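Local coordinates for protein catechol 1,2-dioxygenase (PDB 2AZQ) that probably catalyses the iron(III)-dependent, intradiol ring cleavage of catechol by molecular oxygen to cis,cis-muconate, the first step of the catechol branch of the beta-ketoadipate pathway, at residues Q39-A42 with R43-D47; L48-T51 with E52-W56; N63-G67 with R68-G72; E299-H303 with R304-L308. All coordinates share one frame; numbering follows the deposited sequence.

How the contacts relate
All four contacts are local and lie in series, so none nests in or crosses another. Contact 1 spans successive turns of helix 28-49. Contact 2 follows at once, closing the turn into helix 52-68, and the two touch through Ile-45 O and Ile-50 N at 3.3 Å, a probable hydrogen bond. Contact 3 closes the other end of helix 52-68, where the chain turns into helix 71-77. Contact 4 comes much later, in the tail after strand 281-289, yet its nearest atoms come within about 4 Å of contact 3 without touching it. All four reach the second subunit: Asp-53 and Trp-56 of contact 2 meet His-303 and Arg-304 of the partner's contact 4.

Contact 1: Q39-A42 with R43-D47; sequences QDTA and RLIED
Asp-40 and Arg-43, three residues apart on helix 28-49, are joined by charge: Asp-40 OD2 lies 3.2 Å from Arg-43 NH1 but well out of the guanidinium plane, so no N-H is aimed at it, and the carboxylate and guanidinium planes meet at 40°. Gln-39, a full turn before Arg-43, runs alongside it in the same direction, with Gln-39 CB 4.1 Å above the Arg-43 guanidinium plane, toward the rim of one face. The arginine leaves the backbone with CG beside its own N (chi1 -68°) and stays extended to NE, which carries the guanidinium back over the preceding turn. Thr-41 CG2 meets Ile-45 CD1 at 4.0 Å. These are i to i+3 and i to i+4 contacts of a helix in the N-terminal region, held by regular backbone bonds such as Leu-44 N to Asp-40 O, 3.1 Å. Further out, Asp-40 OD1 forms a salt bridge with Arg-36, Asp-40 packs on Leu-44 of the second subunit, and Thr-41 and Leu-44 touch a bound phospholipid. With Arg-36 at OD1 and Arg-43 near OD2, the Asp-40 carboxylate is probably stabilised in its charged form, while its undirected link to Arg-43 would fix the guanidinium's position more than its rotation.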
loop_
_atom_site.group_PDB
_atom_site.type_symbol
_atom_site.label_atom_id
_atom_site.label_comp_id
_atom_site.label_asym_id
_atom_site.label_seq_id
_atom_site.Cartn_x
_atom_site.Cartn_y
_atom_site.Cartn_z
ATOM N N GLN A 39 -15.624 2.776 7.314
ATOM C CA GLN A 39 -16.960 2.169 7.351
ATOM C C GLN A 39 -17.096 1.146 6.246
ATOM O O GLN A 39 -17.727 0.098 6.436
ATOM C CB GLN A 39 -18.063 3.194 7.124
ATOM C CG GLN A 39 -18.131 4.370 8.059
ATOM C CD GLN A 39 -19.303 5.265 7.698
ATOM O OE1 GLN A 39 -20.453 4.811 7.673
ATOM N NE2 GLN A 39 -19.025 6.524 7.397
ATOM N N ASP A 40 -16.543 1.473 5.077
ATOM C CA ASP A 40 -16.594 0.562 3.942
ATOM C C ASP A 40 -15.672 -0.635 4.182
ATOM O O ASP A 40 -16.091 -1.780 4.031
ATOM C CB ASP A 40 -16.178 1.262 2.646
ATOM C CG ASP A 40 -17.194 2.292 2.168
ATOM O OD1 ASP A 40 -16.974 2.901 1.103
ATOM O OD2 ASP A 40 -18.213 2.489 2.854
ATOM N N THR A 41 -14.423 -0.385 4.565
ATOM C CA THR A 41 -13.504 -1.488 4.801
ATOM C C THR A 41 -14.121 -2.494 5.766
ATOM O O THR A 41 -14.065 -3.708 5.547
ATOM C CB THR A 41 -12.153 -0.969 5.332
ATOM O OG1 THR A 41 -11.480 -0.286 4.274
ATOM C CG2 THR A 41 -11.265 -2.115 5.802
ATOM N N ALA A 42 -14.734 -1.980 6.821
ATOM C CA ALA A 42 -15.390 -2.807 7.810
ATOM C C ALA A 42 -16.511 -3.665 7.201
ATOM O O ALA A 42 -16.672 -4.835 7.566
ATOM C CB ALA A 42 -15.951 -1.929 8.903
ATOM N N ARG A 43 -17.293 -3.083 6.287
ATOM C CA ARG A 43 -18.380 -3.822 5.644
ATOM C C ARG A 43 -17.882 -4.954 4.754
ATOM O O ARG A 43 -18.493 -6.007 4.718
ATOM C CB ARG A 43 -19.260 -2.906 4.809
ATOM C CG ARG A 43 -20.061 -1.917 5.569
ATOM C CD ARG A 43 -20.581 -0.816 4.639
ATOM N NE ARG A 43 -21.126 0.289 5.425
ATOM C CZ ARG A 43 -21.434 1.493 4.947
ATOM N NH1 ARG A 43 -21.251 1.771 3.660
ATOM N NH2 ARG A 43 -21.919 2.427 5.766
ATOM N N LEU A 44 -16.809 -4.747 4.002
ATOM C CA LEU A 44 -16.318 -5.858 3.196
ATOM C C LEU A 44 -16.042 -6.995 4.170
ATOM O O LEU A 44 -16.527 -8.109 4.011
ATOM C CB LEU A 44 -14.969 -5.595 2.547
ATOM C CG LEU A 44 -14.478 -4.664 1.475
ATOM C CD1 LEU A 44 -13.042 -5.047 1.310
ATOM C CD2 LEU A 44 -15.194 -4.838 0.156
ATOM N N ILE A 45 -15.201 -6.702 5.155
ATOM C CA ILE A 45 -14.837 -7.694 6.134
ATOM C C ILE A 45 -16.068 -8.400 6.695
ATOM O O ILE A 45 -16.042 -9.597 6.934
ATOM C CB ILE A 45 -14.028 -7.050 7.272
ATOM C CG1 ILE A 45 -12.721 -6.494 6.705
ATOM C CG2 ILE A 45 -13.788 -8.060 8.383
ATOM C CD1 ILE A 45 -11.995 -5.558 7.651
ATOM N N GLU A 46 -17.153 -7.674 6.898
ATOM C CA GLU A 46 -18.346 -8.308 7.431
ATOM C C GLU A 46 -19.234 -8.969 6.385
ATOM O O GLU A 46 -19.922 -9.934 6.685
ATOM C CB GLU A 46 -19.154 -7.302 8.258
ATOM C CG GLU A 46 -18.600 -7.081 9.677
ATOM C CD GLU A 46 -19.276 -5.936 10.406
ATOM O OE1 GLU A 46 -19.017 -5.757 11.617
ATOM O OE2 GLU A 46 -20.057 -5.202 9.764
ATOM N N ASP A 47 -19.206 -8.461 5.159
ATOM C CA ASP A 47 -20.015 -9.004 4.077
ATOM C C ASP A 47 -19.369 -10.188 3.387
ATOM O O ASP A 47 -20.067 -11.103 2.954
ATOM C CB ASP A 47 -20.297 -7.936 3.034
ATOM C CG ASP A 47 -21.099 -6.785 3.590
ATOM O OD1 ASP A 47 -21.457 -6.845 4.795
ATOM O OD2 ASP A 47 -21.375 -5.823 2.826
#

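Contact 2: L48-T51 with E52-W56; sequences LEIT and EDEFW. With PCF (1,2-diacyl-sn-glycero-3-phoshocholine), chain C.
Phe-55, whose CB packs against Ile-50 CG2 at 4.2 Å, sends its ring away from that neighbour and onto the next residue along: Phe-55 CD2 sits 3.6 Å above the Trp-56 ring plane, over its centre, while Trp-56 CG lies in plane at the edge of the Phe-55 ring. A lipid acyl carbon, PCF C41, approaches the Phe-55 ring obliquely, and Arg-304 of the second subunit makes a cation-pi contact with Trp-56. The carboxylate of Glu-54 turns back to the start of the helix. Its OE1 accepts from Thr-51 N at 3.1 Å, nearly straight at 170°, through the lone pair directed away from the other oxygen. In return Glu-54 N donates to Thr-51 OG1 at 2.9 Å (154°), a hydroxyl set between the backbone N and the carbonyl carbon by a chi1 of 82°. These reciprocal bonds are a capping box at the N terminus of helix 52-68, with Thr-51 as N-cap, and Phe-55 N to Thr-51 O, 3.1 Å, closes the first helical turn. Ile-50 and Phe-55 occupy the two positions of a hydrophobic staple around the box, and Ile-50 CG2 also packs on Glu-54 CB at 3.6 Å. The same Glu-54 OE1 has a second partner, Arg-29 of the second subunit, in a salt bridge. Toward the lipid, Glu-54 CA faces the ester carbonyl oxygen PCF O32, and Ile-50 CG1 lies 4.2 Å from PCF C38 on an acyl chain.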
loop_
_atom_site.group_PDB
_atom_site.type_symbol
_atom_site.label_atom_id
_atom_site.label_comp_id
_atom_site.label_asym_id
_atom_site.label_seq_id
_atom_site.Cartn_x
_atom_site.Cartn_y
_atom_site.Cartn_z
ATOM N N LEU A 48 -18.043 -10.189 3.282
ATOM C CA LEU A 48 -17.358 -11.288 2.605
ATOM C C LEU A 48 -16.668 -12.168 3.615
ATOM O O LEU A 48 -15.965 -13.137 3.271
ATOM C CB LEU A 48 -16.354 -10.750 1.593
ATOM C CG LEU A 48 -16.984 -9.790 0.591
ATOM C CD1 LEU A 48 -16.021 -9.504 -0.513
ATOM C CD2 LEU A 48 -18.237 -10.390 0.033
ATOM N N GLU A 49 -16.898 -11.830 4.875
ATOM C CA GLU A 49 -16.313 -12.567 5.970
ATOM C C GLU A 49 -14.848 -12.883 5.737
ATOM O O GLU A 49 -14.455 -14.048 5.669
ATOM C CB GLU A 49 -17.084 -13.862 6.225
ATOM C CG GLU A 49 -16.510 -14.633 7.373
ATOM C CD GLU A 49 -17.215 -15.926 7.612
ATOM O OE1 GLU A 49 -17.486 -16.653 6.622
ATOM O OE2 GLU A 49 -17.478 -16.226 8.803
ATOM N N ILE A 50 -14.048 -11.831 5.608
ATOM C CA ILE A 50 -12.618 -11.992 5.420
ATOM C C ILE A 50 -12.034 -12.544 6.732
ATOM O O ILE A 50 -12.361 -12.081 7.820
ATOM C CB ILE A 50 -11.947 -10.628 5.031
ATOM C CG1 ILE A 50 -12.236 -10.293 3.567
ATOM C CG2 ILE A 50 -10.433 -10.685 5.190
ATOM C CD1 ILE A 50 -13.661 -10.002 3.270
ATOM N N THR A 51 -11.186 -13.553 6.614
ATOM C CA THR A 51 -10.544 -14.184 7.757
ATOM C C THR A 51 -9.395 -13.282 8.265
ATOM O O THR A 51 -9.019 -12.330 7.583
ATOM C CB THR A 51 -9.943 -15.557 7.329
ATOM O OG1 THR A 51 -8.672 -15.364 6.699
ATOM C CG2 THR A 51 -10.855 -16.237 6.289
ATOM N N GLU A 52 -8.845 -13.564 9.449
ATOM C CA GLU A 52 -7.706 -12.775 9.917
ATOM C C GLU A 52 -6.524 -13.007 8.983
ATOM O O GLU A 52 -5.790 -12.057 8.682
ATOM C CB GLU A 52 -7.233 -13.181 11.299
ATOM C CG GLU A 52 -8.246 -13.086 12.390
ATOM C CD GLU A 52 -7.562 -12.855 13.719
ATOM O OE1 GLU A 52 -6.578 -13.590 14.017
ATOM O OE2 GLU A 52 -8.013 -11.935 14.446
ATOM N N ASP A 53 -6.326 -14.264 8.548
ATOM C CA ASP A 53 -5.223 -14.589 7.642
ATOM C C ASP A 53 -5.330 -13.833 6.335
ATOM O O ASP A 53 -4.329 -13.394 5.784
ATOM C CB ASP A 53 -5.168 -16.073 7.301
ATOM C CG ASP A 53 -5.011 -16.947 8.511
ATOM O OD1 ASP A 53 -4.128 -16.661 9.348
ATOM O OD2 ASP A 53 -5.761 -17.943 8.617
ATOM N N GLU A 54 -6.544 -13.678 5.830
ATOM C CA GLU A 54 -6.692 -12.973 4.573
ATOM C C GLU A 54 -6.336 -11.508 4.810
ATOM O O GLU A 54 -5.581 -10.905 4.055
ATOM C CB GLU A 54 -8.125 -13.146 4.014
ATOM C CG GLU A 54 -8.458 -14.588 3.786
ATOM C CD GLU A 54 -9.794 -14.839 3.121
ATOM O OE1 GLU A 54 -10.838 -14.467 3.689
ATOM O OE2 GLU A 54 -9.791 -15.435 2.025
ATOM N N PHE A 55 -6.864 -10.962 5.891
ATOM C CA PHE A 55 -6.627 -9.573 6.228
ATOM C C PHE A 55 -5.160 -9.251 6.362
ATOM O O PHE A 55 -4.711 -8.225 5.835
ATOM C CB PHE A 55 -7.306 -9.195 7.534
ATOM C CG PHE A 55 -7.102 -7.779 7.894
ATOM C CD1 PHE A 55 -7.965 -6.813 7.439
ATOM C CD2 PHE A 55 -5.974 -7.385 8.607
ATOM C CE1 PHE A 55 -7.718 -5.472 7.679
ATOM C CE2 PHE A 55 -5.719 -6.045 8.848
ATOM C CZ PHE A 55 -6.602 -5.089 8.377
ATOM N N TRP A 56 -4.418 -10.109 7.072
ATOM C CA TRP A 56 -2.988 -9.856 7.272
ATOM C C TRP A 56 -2.072 -10.182 6.081
ATOM O O TRP A 56 -0.961 -9.648 5.991
ATOM C CB TRP A 56 -2.496 -10.497 8.581
ATOM C CG TRP A 56 -3.150 -9.847 9.823
ATOM C CD1 TRP A 56 -4.115 -10.390 10.626
ATOM C CD2 TRP A 56 -2.935 -8.506 10.321
ATOM N NE1 TRP A 56 -4.511 -9.477 11.583
ATOM C CE2 TRP A 56 -3.802 -8.318 11.417
ATOM C CE3 TRP A 56 -2.091 -7.449 9.941
ATOM C CZ2 TRP A 56 -3.850 -7.122 12.137
ATOM C CZ3 TRP A 56 -2.145 -6.254 10.665
ATOM C CH2 TRP A 56 -3.016 -6.106 11.748
HETATM N N PCF C . 2.031 -20.491 -0.369
HETATM P P PCF C . -2.301 -18.580 -1.185
HETATM O O11 PCF C . -3.067 -17.160 -1.065
HETATM O O12 PCF C . -3.187 -19.647 -0.664
HETATM O O13 PCF C . -1.062 -18.374 -0.175
HETATM O O14 PCF C . -1.820 -18.713 -2.579
HETATM C C11 PCF C . -0.161 -19.424 0.194
HETATM C C12 PCF C . 1.030 -19.485 -0.769
HETATM C C13 PCF C . 2.624 -20.150 0.933
HETATM C C14 PCF C . 1.424 -21.830 -0.293
HETATM C C15 PCF C . 3.103 -20.516 -1.374
HETATM C C1 PCF C . -2.259 -15.975 -0.969
HETATM C C2 PCF C . -2.967 -14.654 -1.326
HETATM C C3 PCF C . -4.220 -14.372 -0.495
HETATM O O31 PCF C . -4.158 -14.914 0.842
HETATM O O32 PCF C . -5.437 -15.228 2.657
HETATM C C31 PCF C . -5.292 -14.693 1.550
HETATM C C32 PCF C . -6.405 -13.895 0.871
HETATM C C33 PCF C . -5.968 -12.477 0.524
HETATM C C34 PCF C . -7.070 -11.697 -0.218
HETATM C C35 PCF C . -6.962 -10.191 -0.019
HETATM C C36 PCF C . -8.320 -9.688 0.474
HETATM C C37 PCF C . -8.099 -8.626 1.552
HETATM C C38 PCF C . -9.352 -7.814 1.856
HETATM C C39 PCF C . -8.860 -6.809 2.893
HETATM C C40 PCF C . -9.752 -5.569 2.930
HETATM C C41 PCF C . -9.112 -4.443 3.744
HETATM C C42 PCF C . -7.689 -4.108 3.284
HETATM C C43 PCF C . -7.321 -2.703 3.760
HETATM O O21 PCF C . -1.940 -13.655 -1.184
HETATM O O22 PCF C . -1.101 -11.683 -1.695
HETATM C C21 PCF C . -2.031 -12.466 -1.839
HETATM C C22 PCF C . -3.186 -12.061 -2.762
HETATM C C23 PCF C . -3.543 -10.608 -2.384
HETATM C C24 PCF C . -3.948 -9.674 -3.539
HETATM C C25 PCF C . -4.923 -8.550 -3.148
HETATM C C26 PCF C . -4.471 -7.770 -1.899
HETATM C C27 PCF C . -5.438 -6.645 -1.512
HETATM C C28 PCF C . -5.018 -5.240 -1.945
HETATM C C29 PCF C . -5.666 -4.257 -0.965
HETATM C C30 PCF C . -5.783 -2.836 -1.543
HETATM C C44 PCF C . -5.827 -2.500 3.995
HETATM C C45 PCF C . -5.618 -1.211 4.486
HETATM C C46 PCF C . -4.470 -0.903 5.209
#

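Contact 3: N63-G67 with R68-G72; sequences NRLGG and RNEAG
Leu-65 reaches across the end of helix 52-68 to straddle the start of the next: its CD1 meets Glu-70 CB at 3.5 Å, and its CD2 lies 4.1 Å from Ala-71 CB. With CG anti to the backbone N (chi1 -176°), the isobutyl group is swung forward along the chain, where it crosses the Glu-70 side chain at about a right angle. Its own carbonyl holds the same turn, since Leu-65 O accepts from Glu-70 N at 3.0 Å, nearly along the C=O axis. Arg-68 folds over the last turn, its CB and CG both 3.6 Å from Arg-64 O, then bends at chi2 (-82°), leading its guanidinium away. Between them Gly-67 passes the chain to Asn-69, whose positive phi of 67° ends the helix. A weak bond from Asn-69 N to Gly-66 O, 2.9 Å, pairs with the Glu-70 bond to make a Schellman motif, and Glu-70 is then N-cap of helix 71-77. Arg-64 is paired with Glu-207 and Asp-60. Helix 204-212 covers this junction, as Leu-65 packs on Pro-204 and Thr-205 and Glu-70 OE1 bonds to Thr-205 OG1, so the short turn couples helices 52-68 and 71-77 to it.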
loop_
_atom_site.group_PDB
_atom_site.type_symbol
_atom_site.label_atom_id
_atom_site.label_comp_id
_atom_site.label_asym_id
_atom_site.label_seq_id
_atom_site.Cartn_x
_atom_site.Cartn_y
_atom_site.Cartn_z
ATOM N N ASN A 63 2.714 -4.181 1.753
ATOM C CA ASN A 63 4.059 -3.717 2.031
ATOM C C ASN A 63 4.920 -4.020 0.849
ATOM O O ASN A 63 5.757 -3.213 0.472
ATOM C CB ASN A 63 4.690 -4.387 3.241
ATOM C CG ASN A 63 4.355 -3.678 4.518
ATOM O OD1 ASN A 63 4.214 -2.449 4.542
ATOM N ND2 ASN A 63 4.245 -4.439 5.598
ATOM N N ARG A 64 4.722 -5.188 0.259
ATOM C CA ARG A 64 5.528 -5.555 -0.885
ATOM C C ARG A 64 5.150 -4.735 -2.122
ATOM O O ARG A 64 6.039 -4.385 -2.919
ATOM C CB ARG A 64 5.432 -7.070 -1.115
ATOM C CG ARG A 64 5.838 -7.787 0.169
ATOM C CD ARG A 64 5.852 -9.301 0.159
ATOM N NE ARG A 64 4.563 -9.945 -0.045
ATOM C CZ ARG A 64 4.028 -10.213 -1.234
ATOM N NH1 ARG A 64 4.665 -9.890 -2.353
ATOM N NH2 ARG A 64 2.855 -10.835 -1.305
ATOM N N LEU A 65 3.859 -4.389 -2.268
ATOM C CA LEU A 65 3.448 -3.598 -3.418
ATOM C C LEU A 65 4.110 -2.265 -3.268
ATOM O O LEU A 65 4.550 -1.668 -4.244
ATOM C CB LEU A 65 1.938 -3.365 -3.494
ATOM C CG LEU A 65 1.704 -2.621 -4.820
ATOM C CD1 LEU A 65 2.020 -3.593 -5.974
ATOM C CD2 LEU A 65 0.299 -2.081 -4.934
ATOM N N GLY A 66 4.175 -1.795 -2.030
ATOM C CA GLY A 66 4.812 -0.522 -1.766
ATOM C C GLY A 66 6.305 -0.547 -2.029
ATOM O O GLY A 66 6.826 0.321 -2.723
ATOM N N GLY A 67 6.994 -1.539 -1.477
ATOM C CA GLY A 67 8.436 -1.643 -1.660
ATOM C C GLY A 67 9.006 -2.001 -3.039
ATOM O O GLY A 67 10.218 -1.996 -3.197
ATOM N N ARG A 68 8.175 -2.363 -4.013
ATOM C CA ARG A 68 8.657 -2.652 -5.373
ATOM C C ARG A 68 8.255 -1.383 -6.135
ATOM O O ARG A 68 8.699 -1.105 -7.264
ATOM C CB ARG A 68 7.950 -3.884 -5.983
ATOM C CG ARG A 68 8.455 -5.230 -5.492
ATOM C CD ARG A 68 9.718 -5.658 -6.236
ATOM N NE ARG A 68 10.588 -6.517 -5.424
ATOM C CZ ARG A 68 10.506 -7.843 -5.295
ATOM N NH1 ARG A 68 9.569 -8.537 -5.938
ATOM N NH2 ARG A 68 11.383 -8.480 -4.510
ATOM N N ASN A 69 7.401 -0.622 -5.455
ATOM C CA ASN A 69 6.846 0.625 -5.949
ATOM C C ASN A 69 5.898 0.432 -7.146
ATOM O O ASN A 69 5.970 1.164 -8.123
ATOM C CB ASN A 69 7.999 1.569 -6.274
ATOM C CG ASN A 69 9.015 1.668 -5.105
ATOM O OD1 ASN A 69 8.629 1.586 -3.916
ATOM N ND2 ASN A 69 10.305 1.866 -5.434
ATOM N N GLU A 70 4.986 -0.539 -7.040
ATOM C CA GLU A 70 4.064 -0.838 -8.116
ATOM C C GLU A 70 2.607 -0.442 -7.868
ATOM O O GLU A 70 1.703 -0.935 -8.525
ATOM C CB GLU A 70 4.132 -2.329 -8.448
ATOM C CG GLU A 70 5.509 -2.830 -8.811
ATOM C CD GLU A 70 5.473 -4.236 -9.382
ATOM O OE1 GLU A 70 4.568 -4.987 -8.978
ATOM O OE2 GLU A 70 6.351 -4.596 -10.200
ATOM N N ALA A 71 2.376 0.460 -6.936
ATOM C CA ALA A 71 1.026 0.885 -6.634
ATOM C C ALA A 71 0.343 1.488 -7.864
ATOM O O ALA A 71 -0.862 1.304 -8.069
ATOM C CB ALA A 71 1.052 1.891 -5.491
ATOM N N GLY A 72 1.096 2.216 -8.674
ATOM C CA GLY A 72 0.506 2.800 -9.854
ATOM C C GLY A 72 0.295 1.692 -10.874
ATOM O O GLY A 72 -0.664 1.707 -11.641
#

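Contact 4: E299-H303 with R304-L308; sequences EARSH and RPRAL. Unlike the reference sequence in segment 299-303: Ala-300 (reference Glu).
Ser-302 O is gripped by the guanidinium of Arg-306, four residues on. Arg-306 NH1 donates to it at 3.2 Å (148°), and Arg-306 NH2 adds a weak bond to Ser-302 O at 3.5 Å. NH1 comes from above the carbonyl plane, 41° out of it, rather than along a lone pair. CG of Arg-306 lies beside its own backbone N, which directs the chain back past the bend at His-303 and Arg-304, and extension from CG to NE carries the guanidinium to Ser-302 O. Arg-301 crosses it obliquely, with Arg-301 CD over one face of the Arg-306 guanidinium, 3.7 Å from Arg-306 CZ, and the two guanidinium planes almost perpendicular at 89°. Their like charges come close, Arg-301 NH1 to Arg-306 NH1 being 4.2 Å, but Glu-106 forms a salt bridge with Arg-306 NE, and Gln-309 OE1 accepts from both arginines, weakly from Arg-301; these partners presumably make the proximity tolerable. Around the bend, Arg-304 joins Glu-81 in a salt bridge, and His-303 and Pro-305 pack on His-57 and Asp-60 of the second subunit. This is an irregular C-terminal tail after the last strand of the intradiol dioxygenase catalytic domain, its bend bridged by side-chain-to-backbone bonds and packed on helix 52-68 of the second subunit.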
loop_
_atom_site.group_PDB
_atom_site.type_symbol
_atom_site.label_atom_id
_atom_site.label_comp_id
_atom_site.label_asym_id
_atom_site.label_seq_id
_atom_site.Cartn_x
_atom_site.Cartn_y
_atom_site.Cartn_z
ATOM N N GLU A 299 -3.988 23.661 -19.095
ATOM C CA GLU A 299 -2.690 23.027 -19.378
ATOM C C GLU A 299 -1.998 23.034 -18.067
ATOM O O GLU A 299 -1.647 24.099 -17.582
ATOM C CB GLU A 299 -1.792 23.794 -20.357
ATOM C CG GLU A 299 -0.430 23.068 -20.643
ATOM C CD GLU A 299 0.829 23.585 -19.838
ATOM O OE1 GLU A 299 1.932 22.965 -19.942
ATOM O OE2 GLU A 299 0.733 24.614 -19.124
ATOM N N ALA A 300 -1.802 21.878 -17.460
ATOM C CA ALA A 300 -1.120 21.912 -16.190
ATOM C C ALA A 300 -0.750 20.562 -15.636
ATOM O O ALA A 300 -0.169 20.484 -14.539
ATOM C CB ALA A 300 -1.955 22.685 -15.168
ATOM N N ARG A 301 -1.058 19.494 -16.360
ATOM C CA ARG A 301 -0.702 18.190 -15.824
ATOM C C ARG A 301 -1.328 18.029 -14.430
ATOM O O ARG A 301 -1.517 18.998 -13.686
ATOM C CB ARG A 301 0.819 18.085 -15.647
ATOM C CG ARG A 301 1.569 17.129 -16.549
ATOM C CD ARG A 301 2.982 16.999 -15.999
ATOM N NE ARG A 301 4.018 17.417 -16.933
ATOM C CZ ARG A 301 5.298 17.565 -16.594
ATOM N NH1 ARG A 301 5.694 17.330 -15.339
ATOM N NH2 ARG A 301 6.192 17.937 -17.510
ATOM N N SER A 302 -1.634 16.794 -14.069
ATOM C CA SER A 302 -2.174 16.544 -12.754
ATOM C C SER A 302 -0.989 16.830 -11.838
ATOM O O SER A 302 0.136 17.020 -12.313
ATOM C CB SER A 302 -2.567 15.077 -12.625
ATOM O OG SER A 302 -1.414 14.266 -12.676
ATOM N N HIS A 303 -1.231 16.887 -10.535
ATOM C CA HIS A 303 -0.123 17.087 -9.613
ATOM C C HIS A 303 0.418 15.696 -9.314
ATOM O O HIS A 303 1.188 15.508 -8.378
ATOM C CB HIS A 303 -0.558 17.742 -8.292
ATOM C CG HIS A 303 -1.314 19.026 -8.460
ATOM N ND1 HIS A 303 -0.991 19.966 -9.422
ATOM C CD2 HIS A 303 -2.364 19.539 -7.770
ATOM C CE1 HIS A 303 -1.813 20.998 -9.320
ATOM N NE2 HIS A 303 -2.655 20.764 -8.326
ATOM N N ARG A 304 -0.018 14.712 -10.090
ATOM C CA ARG A 304 0.481 13.377 -9.880
ATOM C C ARG A 304 2.015 13.461 -9.756
ATOM O O ARG A 304 2.674 14.153 -10.537
ATOM C CB ARG A 304 0.089 12.479 -11.054
ATOM C CG ARG A 304 0.666 11.080 -10.970
ATOM C CD ARG A 304 0.146 10.138 -12.046
ATOM N NE ARG A 304 0.713 8.815 -11.828
ATOM C CZ ARG A 304 0.377 7.722 -12.495
ATOM N NH1 ARG A 304 0.960 6.562 -12.209
ATOM N NH2 ARG A 304 -0.534 7.783 -13.441
ATOM N N PRO A 305 2.587 12.839 -8.712
ATOM C CA PRO A 305 4.031 12.814 -8.459
ATOM C C PRO A 305 4.752 12.031 -9.579
ATOM O O PRO A 305 4.260 11.000 -10.046
ATOM C CB PRO A 305 4.113 12.111 -7.109
ATOM C CG PRO A 305 2.802 12.506 -6.451
ATOM C CD PRO A 305 1.879 12.180 -7.604
ATOM N N ARG A 306 5.909 12.508 -10.025
ATOM C CA ARG A 306 6.594 11.815 -11.100
ATOM C C ARG A 306 8.090 11.868 -10.971
ATOM O O ARG A 306 8.648 12.804 -10.409
ATOM C CB ARG A 306 6.162 12.397 -12.451
ATOM C CG ARG A 306 4.665 12.228 -12.713
ATOM C CD ARG A 306 4.235 13.041 -13.901
ATOM N NE ARG A 306 2.789 13.083 -14.084
ATOM C CZ ARG A 306 2.035 14.156 -13.875
ATOM N NH1 ARG A 306 2.581 15.295 -13.466
ATOM N NH2 ARG A 306 0.739 14.098 -14.103
ATOM N N ALA A 307 8.745 10.851 -11.504
ATOM C CA ALA A 307 10.182 10.800 -11.451
ATOM C C ALA A 307 10.776 12.127 -11.908
ATOM O O ALA A 307 10.509 12.640 -13.016
ATOM C CB ALA A 307 10.707 9.642 -12.318
ATOM N N LEU A 308 11.575 12.686 -11.019
ATOM C CA LEU A 308 12.268 13.927 -11.290
ATOM C C LEU A 308 11.521 15.249 -11.408
ATOM O O LEU A 308 12.160 16.236 -11.766
ATOM C CB LEU A 308 13.165 13.769 -12.530
ATOM C CG LEU A 308 14.580 13.244 -12.268
ATOM C CD1 LEU A 308 14.518 12.060 -11.335
ATOM C CD2 LEU A 308 15.261 12.886 -13.593
#